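Local structure of AxyAgu115A (Amphibacillus xylanus NBRC 15112, 6NPS) at residues A[542-556]-A[572-586]. The protein is a family GH115 glycoside hydrolase, probably an alpha-glucuronidase that removes glucuronic acid side groups from arabinoglucuronoxylan. The protein carries 3 engineered substitutions. Numbering follows the deposited sequence.
Sequences LDRIDHLLGLAEELY and YYPTVGNLNLQKMWL
Tyr556 and Tyr572 both swing CG anti to the backbone N (chi1 -173° in Tyr572), which brings the two rings against each other where the helices meet. The rings meet obliquely, with planes at 42°: Tyr556 CD2 stands over the centre of the Tyr572 ring, 3.4 Å from Tyr572 CE1. Ala552 O, from the same helix as Tyr556, lies at the edge, 3.4 Å from Tyr572 CD1, while Val576 CG2, one turn on from Tyr572 in its own helix, covers the opposite face. Beyond the contact, Tyr556 OH is hydrogen-bonded to Glu622 of helix 601-629.

At the other end, Lys583 likewise has CG anti to its N and stays extended, lying as a knob among Leu542, Ile545, Asp546 and Leu549. Its methylene CG touches Leu542 CD2 at 3.8 Å, while NZ forms a long salt bridge, 3.7 Å from Asp546 OD2. Ile545 returns the packing as a knob among Leu579, Gln582, Lys583 and Leu586, its CD1 lying 3.8 Å from Gln582 CB. Between these ends, Leu579 CD1 meets Leu548 CD1 at 3.8 Å, and Leu549 CD2 rests against Val576.

With axes 10.0 Å apart and helix directions at 151°, this is a nearly antiparallel helical hairpin with reciprocal knobs-into-holes packing, part of a bundle in which helices 500-519 and 601-629 also pack against helix 564-596.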
loop_
_atom_site.group_PDB
_atom_site.type_symbol
_atom_site.label_atom_id
_atom_site.label_comp_id
_atom_site.label_asym_id
_atom_site.label_seq_id
_atom_site.Cartn_x
_atom_site.Cartn_y
_atom_site.Cartn_z
ATOM N N LEU A 542 14.762 -11.940 -13.394
ATOM C CA LEU A 542 16.006 -11.745 -12.624
ATOM C C LEU A 542 17.112 -12.697 -13.069
ATOM O O LEU A 542 18.298 -12.315 -13.118
ATOM C CB LEU A 542 15.737 -11.926 -11.112
ATOM C CG LEU A 542 15.093 -10.665 -10.513
ATOM C CD1 LEU A 542 14.525 -10.957 -9.114
ATOM C CD2 LEU A 542 16.100 -9.478 -10.433
ATOM N N ASP A 543 16.759 -13.957 -13.349
ATOM C CA ASP A 543 17.770 -14.914 -13.774
ATOM C C ASP A 543 18.308 -14.579 -15.162
ATOM O O ASP A 543 19.510 -14.705 -15.398
ATOM C CB ASP A 543 17.204 -16.329 -13.752
ATOM C CG ASP A 543 16.938 -16.819 -12.345
ATOM O OD1 ASP A 543 17.544 -16.258 -11.401
ATOM O OD2 ASP A 543 16.118 -17.761 -12.189
ATOM N N ARG A 544 17.437 -14.174 -16.095
ATOM C CA ARG A 544 17.896 -13.670 -17.399
ATOM C C ARG A 544 18.819 -12.466 -17.254
ATOM O O ARG A 544 19.860 -12.380 -17.912
ATOM C CB ARG A 544 16.692 -13.295 -18.270
ATOM C CG ARG A 544 16.091 -14.465 -19.041
ATOM C CD ARG A 544 14.682 -14.178 -19.527
ATOM N NE ARG A 544 14.658 -13.235 -20.646
ATOM C CZ ARG A 544 13.650 -12.400 -20.896
ATOM N NH1 ARG A 544 12.586 -12.397 -20.105
ATOM N NH2 ARG A 544 13.701 -11.579 -21.935
ATOM N N ILE A 545 18.419 -11.492 -16.431
ATOM C CA ILE A 545 19.237 -10.313 -16.196
ATOM C C ILE A 545 20.582 -10.696 -15.614
ATOM O O ILE A 545 21.625 -10.173 -16.031
ATOM C CB ILE A 545 18.491 -9.326 -15.270
ATOM C CG1 ILE A 545 17.332 -8.704 -16.031
ATOM C CG2 ILE A 545 19.469 -8.291 -14.697
ATOM C CD1 ILE A 545 16.372 -7.837 -15.136
ATOM N N ASP A 546 20.589 -11.592 -14.613
ATOM C CA ASP A 546 21.873 -11.981 -14.043
ATOM C C ASP A 546 22.733 -12.698 -15.079
ATOM O O ASP A 546 23.950 -12.512 -15.108
ATOM C CB ASP A 546 21.667 -12.832 -12.783
ATOM C CG ASP A 546 21.133 -11.995 -11.583
ATOM O OD1 ASP A 546 20.563 -12.610 -10.653
ATOM O OD2 ASP A 546 21.261 -10.734 -11.559
ATOM N N HIS A 547 22.128 -13.466 -15.973
ATOM C CA HIS A 547 22.924 -14.095 -17.021
ATOM C C HIS A 547 23.542 -13.032 -17.937
ATOM O O HIS A 547 24.745 -13.073 -18.243
ATOM C CB HIS A 547 22.043 -15.054 -17.830
ATOM C CG HIS A 547 22.705 -15.580 -19.060
ATOM N ND1 HIS A 547 23.820 -16.380 -19.010
ATOM C CD2 HIS A 547 22.434 -15.390 -20.378
ATOM C CE1 HIS A 547 24.208 -16.666 -20.239
ATOM N NE2 HIS A 547 23.382 -16.079 -21.089
ATOM N N LEU A 548 22.732 -12.056 -18.369
ATOM C CA LEU A 548 23.226 -11.005 -19.280
ATOM C C LEU A 548 24.273 -10.096 -18.613
ATOM O O LEU A 548 25.304 -9.791 -19.223
ATOM C CB LEU A 548 22.028 -10.172 -19.798
ATOM C CG LEU A 548 21.046 -11.003 -20.658
ATOM C CD1 LEU A 548 19.769 -10.258 -20.950
ATOM C CD2 LEU A 548 21.705 -11.510 -21.947
ATOM N N LEU A 549 24.020 -9.614 -17.379
ATOM C CA LEU A 549 25.051 -8.849 -16.665
ATOM C C LEU A 549 26.363 -9.629 -16.579
ATOM O O LEU A 549 27.451 -9.056 -16.755
ATOM C CB LEU A 549 24.574 -8.470 -15.260
ATOM C CG LEU A 549 23.351 -7.546 -15.227
ATOM C CD1 LEU A 549 22.835 -7.362 -13.794
ATOM C CD2 LEU A 549 23.641 -6.197 -15.879
ATOM N N GLY A 550 26.287 -10.948 -16.334
ATOM C CA GLY A 550 27.497 -11.744 -16.317
ATOM C C GLY A 550 28.254 -11.695 -17.631
ATOM O O GLY A 550 29.485 -11.577 -17.640
ATOM N N LEU A 551 27.537 -11.811 -18.766
ATOM C CA LEU A 551 28.211 -11.714 -20.060
ATOM C C LEU A 551 28.812 -10.322 -20.266
ATOM O O LEU A 551 29.920 -10.185 -20.796
ATOM C CB LEU A 551 27.243 -12.016 -21.218
ATOM C CG LEU A 551 26.581 -13.384 -21.337
ATOM C CD1 LEU A 551 25.679 -13.430 -22.579
ATOM C CD2 LEU A 551 27.643 -14.496 -21.357
ATOM N N ALA A 552 28.079 -9.284 -19.888
ATOM C CA ALA A 552 28.574 -7.928 -20.094
ATOM C C ALA A 552 29.853 -7.704 -19.301
ATOM O O ALA A 552 30.775 -7.041 -19.780
ATOM C CB ALA A 552 27.510 -6.899 -19.679
ATOM N N GLU A 553 29.948 -8.285 -18.104
ATOM C CA GLU A 553 31.183 -8.146 -17.336
ATOM C C GLU A 553 32.317 -9.008 -17.880
ATOM O O GLU A 553 33.490 -8.621 -17.765
ATOM C CB GLU A 553 30.936 -8.446 -15.851
ATOM C CG GLU A 553 30.097 -7.345 -15.182
ATOM C CD GLU A 553 30.939 -6.207 -14.581
ATOM O OE1 GLU A 553 32.035 -5.894 -15.101
ATOM O OE2 GLU A 553 30.490 -5.607 -13.574
ATOM N N GLU A 554 32.017 -10.161 -18.487
ATOM C CA GLU A 554 33.084 -10.936 -19.110
ATOM C C GLU A 554 33.723 -10.137 -20.233
ATOM O O GLU A 554 34.956 -10.040 -20.325
ATOM C CB GLU A 554 32.546 -12.254 -19.667
ATOM C CG GLU A 554 32.064 -13.248 -18.653
ATOM C CD GLU A 554 31.418 -14.470 -19.317
ATOM O OE1 GLU A 554 31.794 -14.799 -20.466
ATOM O OE2 GLU A 554 30.531 -15.092 -18.687
ATOM N N LEU A 555 32.895 -9.556 -21.115
ATOM C CA LEU A 555 33.478 -8.836 -22.251
ATOM C C LEU A 555 34.140 -7.532 -21.819
ATOM O O LEU A 555 35.098 -7.084 -22.457
ATOM C CB LEU A 555 32.409 -8.571 -23.321
ATOM C CG LEU A 555 31.743 -9.841 -23.865
ATOM C CD1 LEU A 555 30.645 -9.497 -24.842
ATOM C CD2 LEU A 555 32.774 -10.742 -24.534
ATOM N N TYR A 556 33.619 -6.889 -20.770
ATOM C CA TYR A 556 34.256 -5.701 -20.188
ATOM C C TYR A 556 35.707 -5.992 -19.820
ATOM O O TYR A 556 36.598 -5.174 -20.076
ATOM C CB TYR A 556 33.432 -5.281 -18.948
ATOM C CG TYR A 556 33.835 -4.029 -18.209
ATOM C CD1 TYR A 556 34.826 -4.066 -17.239
ATOM C CD2 TYR A 556 33.167 -2.821 -18.415
ATOM C CE1 TYR A 556 35.174 -2.930 -16.528
ATOM C CE2 TYR A 556 33.512 -1.662 -17.710
ATOM C CZ TYR A 556 34.515 -1.723 -16.782
ATOM O OH TYR A 556 34.876 -0.598 -16.076
ATOM N N TYR A 572 28.101 -2.100 -23.343
ATOM C CA TYR A 572 28.098 -2.252 -21.894
ATOM C C TYR A 572 27.178 -1.231 -21.219
ATOM O O TYR A 572 26.355 -1.588 -20.373
ATOM C CB TYR A 572 29.538 -2.129 -21.371
ATOM C CG TYR A 572 29.678 -2.431 -19.891
ATOM C CD1 TYR A 572 29.826 -3.753 -19.439
ATOM C CD2 TYR A 572 29.681 -1.400 -18.951
ATOM C CE1 TYR A 572 29.965 -4.018 -18.065
ATOM C CE2 TYR A 572 29.813 -1.650 -17.594
ATOM C CZ TYR A 572 29.963 -2.955 -17.163
ATOM O OH TYR A 572 30.098 -3.200 -15.829
ATOM N N TYR A 573 27.321 0.056 -21.551
ATOM C CA TYR A 573 26.509 1.068 -20.871
ATOM C C TYR A 573 25.004 0.888 -21.136
ATOM O O TYR A 573 24.233 0.844 -20.166
ATOM C CB TYR A 573 27.026 2.464 -21.276
ATOM C CG TYR A 573 26.120 3.572 -20.792
ATOM C CD1 TYR A 573 26.012 3.856 -19.441
ATOM C CD2 TYR A 573 25.357 4.319 -21.685
ATOM C CE1 TYR A 573 25.166 4.869 -18.978
ATOM C CE2 TYR A 573 24.524 5.333 -21.241
ATOM C CZ TYR A 573 24.417 5.580 -19.884
ATOM O OH TYR A 573 23.573 6.555 -19.428
ATOM N N PRO A 574 24.515 0.789 -22.391
ATOM C CA PRO A 574 23.072 0.481 -22.601
ATOM C C PRO A 574 22.599 -0.790 -21.893
ATOM O O PRO A 574 21.473 -0.823 -21.379
ATOM C CB PRO A 574 22.955 0.297 -24.128
ATOM C CG PRO A 574 24.169 0.819 -24.687
ATOM C CD PRO A 574 25.254 0.878 -23.653
ATOM N N THR A 575 23.372 -1.883 -21.951
ATOM C CA THR A 575 22.919 -3.136 -21.328
ATOM C C THR A 575 22.806 -2.987 -19.827
ATOM O O THR A 575 21.745 -3.215 -19.237
ATOM C CB THR A 575 23.889 -4.293 -21.638
ATOM O OG1 THR A 575 23.962 -4.455 -23.039
ATOM C CG2 THR A 575 23.391 -5.613 -20.988
ATOM N N VAL A 576 23.895 -2.573 -19.196
ATOM C CA VAL A 576 23.947 -2.557 -17.747
ATOM C C VAL A 576 23.048 -1.467 -17.212
ATOM O O VAL A 576 22.356 -1.656 -16.207
ATOM C CB VAL A 576 25.404 -2.385 -17.261
ATOM C CG1 VAL A 576 25.441 -2.200 -15.740
ATOM C CG2 VAL A 576 26.276 -3.597 -17.698
ATOM N N GLY A 577 22.999 -0.324 -17.899
ATOM C CA GLY A 577 22.142 0.744 -17.436
ATOM C C GLY A 577 20.697 0.314 -17.383
ATOM O O GLY A 577 20.020 0.498 -16.374
ATOM N N ASN A 578 20.198 -0.248 -18.484
ATOM C CA ASN A 578 18.815 -0.712 -18.523
ATOM C C ASN A 578 18.581 -1.859 -17.545
ATOM O O ASN A 578 17.588 -1.887 -16.810
ATOM C CB ASN A 578 18.486 -1.205 -19.933
ATOM C CG ASN A 578 17.819 -0.137 -20.790
ATOM O OD1 ASN A 578 16.789 0.430 -20.411
ATOM N ND2 ASN A 578 18.420 0.146 -21.959
ATOM N N LEU A 579 19.458 -2.851 -17.572
ATOM C CA LEU A 579 19.133 -4.067 -16.843
ATOM C C LEU A 579 19.394 -3.930 -15.349
ATOM O O LEU A 579 18.696 -4.570 -14.551
ATOM C CB LEU A 579 19.915 -5.247 -17.410
ATOM C CG LEU A 579 19.499 -5.576 -18.851
ATOM C CD1 LEU A 579 20.072 -6.908 -19.198
ATOM C CD2 LEU A 579 17.989 -5.620 -19.023
ATOM N N ASN A 580 20.395 -3.145 -14.946
ATOM C CA ASN A 580 20.544 -2.858 -13.519
ATOM C C ASN A 580 19.302 -2.152 -12.974
ATOM O O ASN A 580 18.839 -2.437 -11.854
ATOM C CB ASN A 580 21.788 -2.017 -13.286
ATOM C CG ASN A 580 21.968 -1.636 -11.811
ATOM O OD1 ASN A 580 22.323 -2.478 -10.998
ATOM N ND2 ASN A 580 21.714 -0.387 -11.475
ATOM N N LEU A 581 18.723 -1.249 -13.770
ATOM C CA LEU A 581 17.522 -0.549 -13.315
ATOM C C LEU A 581 16.328 -1.500 -13.203
ATOM O O LEU A 581 15.542 -1.402 -12.247
ATOM C CB LEU A 581 17.183 0.564 -14.305
ATOM C CG LEU A 581 15.952 1.394 -13.914
ATOM C CD1 LEU A 581 16.214 2.791 -14.450
ATOM C CD2 LEU A 581 14.686 0.843 -14.579
ATOM N N GLN A 582 16.137 -2.384 -14.199
ATOM C CA GLN A 582 15.071 -3.387 -14.109
ATOM C C GLN A 582 15.266 -4.254 -12.860
ATOM O O GLN A 582 14.335 -4.464 -12.077
ATOM C CB GLN A 582 15.052 -4.270 -15.352
ATOM C CG GLN A 582 14.838 -3.546 -16.664
ATOM C CD GLN A 582 13.373 -3.360 -16.979
ATOM O OE1 GLN A 582 12.538 -4.164 -16.562
ATOM N NE2 GLN A 582 13.045 -2.293 -17.705
ATOM N N LYS A 583 16.494 -4.732 -12.649
ATOM C CA LYS A 583 16.791 -5.599 -11.511
ATOM C C LYS A 583 16.470 -4.917 -10.193
ATOM O O LYS A 583 15.908 -5.534 -9.276
ATOM C CB LYS A 583 18.255 -5.990 -11.566
ATOM C CG LYS A 583 18.790 -6.772 -10.364
ATOM C CD LYS A 583 20.278 -7.072 -10.637
ATOM C CE LYS A 583 20.989 -7.761 -9.466
ATOM N NZ LYS A 583 22.474 -7.670 -9.770
ATOM N N MET A 584 16.855 -3.651 -10.074
ATOM C CA MET A 584 16.604 -2.888 -8.861
ATOM C C MET A 584 15.136 -2.925 -8.494
ATOM O O MET A 584 14.781 -3.159 -7.337
ATOM C CB MET A 584 17.046 -1.438 -9.048
ATOM C CG MET A 584 16.756 -0.566 -7.819
ATOM S SD MET A 584 17.294 1.154 -8.146
ATOM C CE MET A 584 16.018 1.687 -9.271
ATOM N N TRP A 585 14.270 -2.658 -9.469
ATOM C CA TRP A 585 12.837 -2.610 -9.199
ATOM C C TRP A 585 12.248 -3.990 -8.938
ATOM O O TRP A 585 11.306 -4.120 -8.157
ATOM C CB TRP A 585 12.117 -1.952 -10.366
ATOM C CG TRP A 585 12.304 -0.442 -10.387
ATOM C CD1 TRP A 585 12.920 0.293 -11.358
ATOM C CD2 TRP A 585 11.831 0.483 -9.407
ATOM N NE1 TRP A 585 12.856 1.632 -11.044
ATOM C CE2 TRP A 585 12.199 1.778 -9.848
ATOM C CE3 TRP A 585 11.125 0.339 -8.190
ATOM C CZ2 TRP A 585 11.891 2.940 -9.127
ATOM C CZ3 TRP A 585 10.823 1.487 -7.467
ATOM C CH2 TRP A 585 11.198 2.782 -7.945
ATOM N N LEU A 586 12.707 -5.005 -9.673
ATOM C CA LEU A 586 12.246 -6.363 -9.455
ATOM C C LEU A 586 12.624 -6.850 -8.056
ATOM O O LEU A 586 11.796 -7.458 -7.370
ATOM C CB LEU A 586 12.824 -7.287 -10.523
ATOM C CG LEU A 586 12.297 -7.020 -11.934
ATOM C CD1 LEU A 586 13.152 -7.809 -12.910
ATOM C CD2 LEU A 586 10.884 -7.422 -12.045
#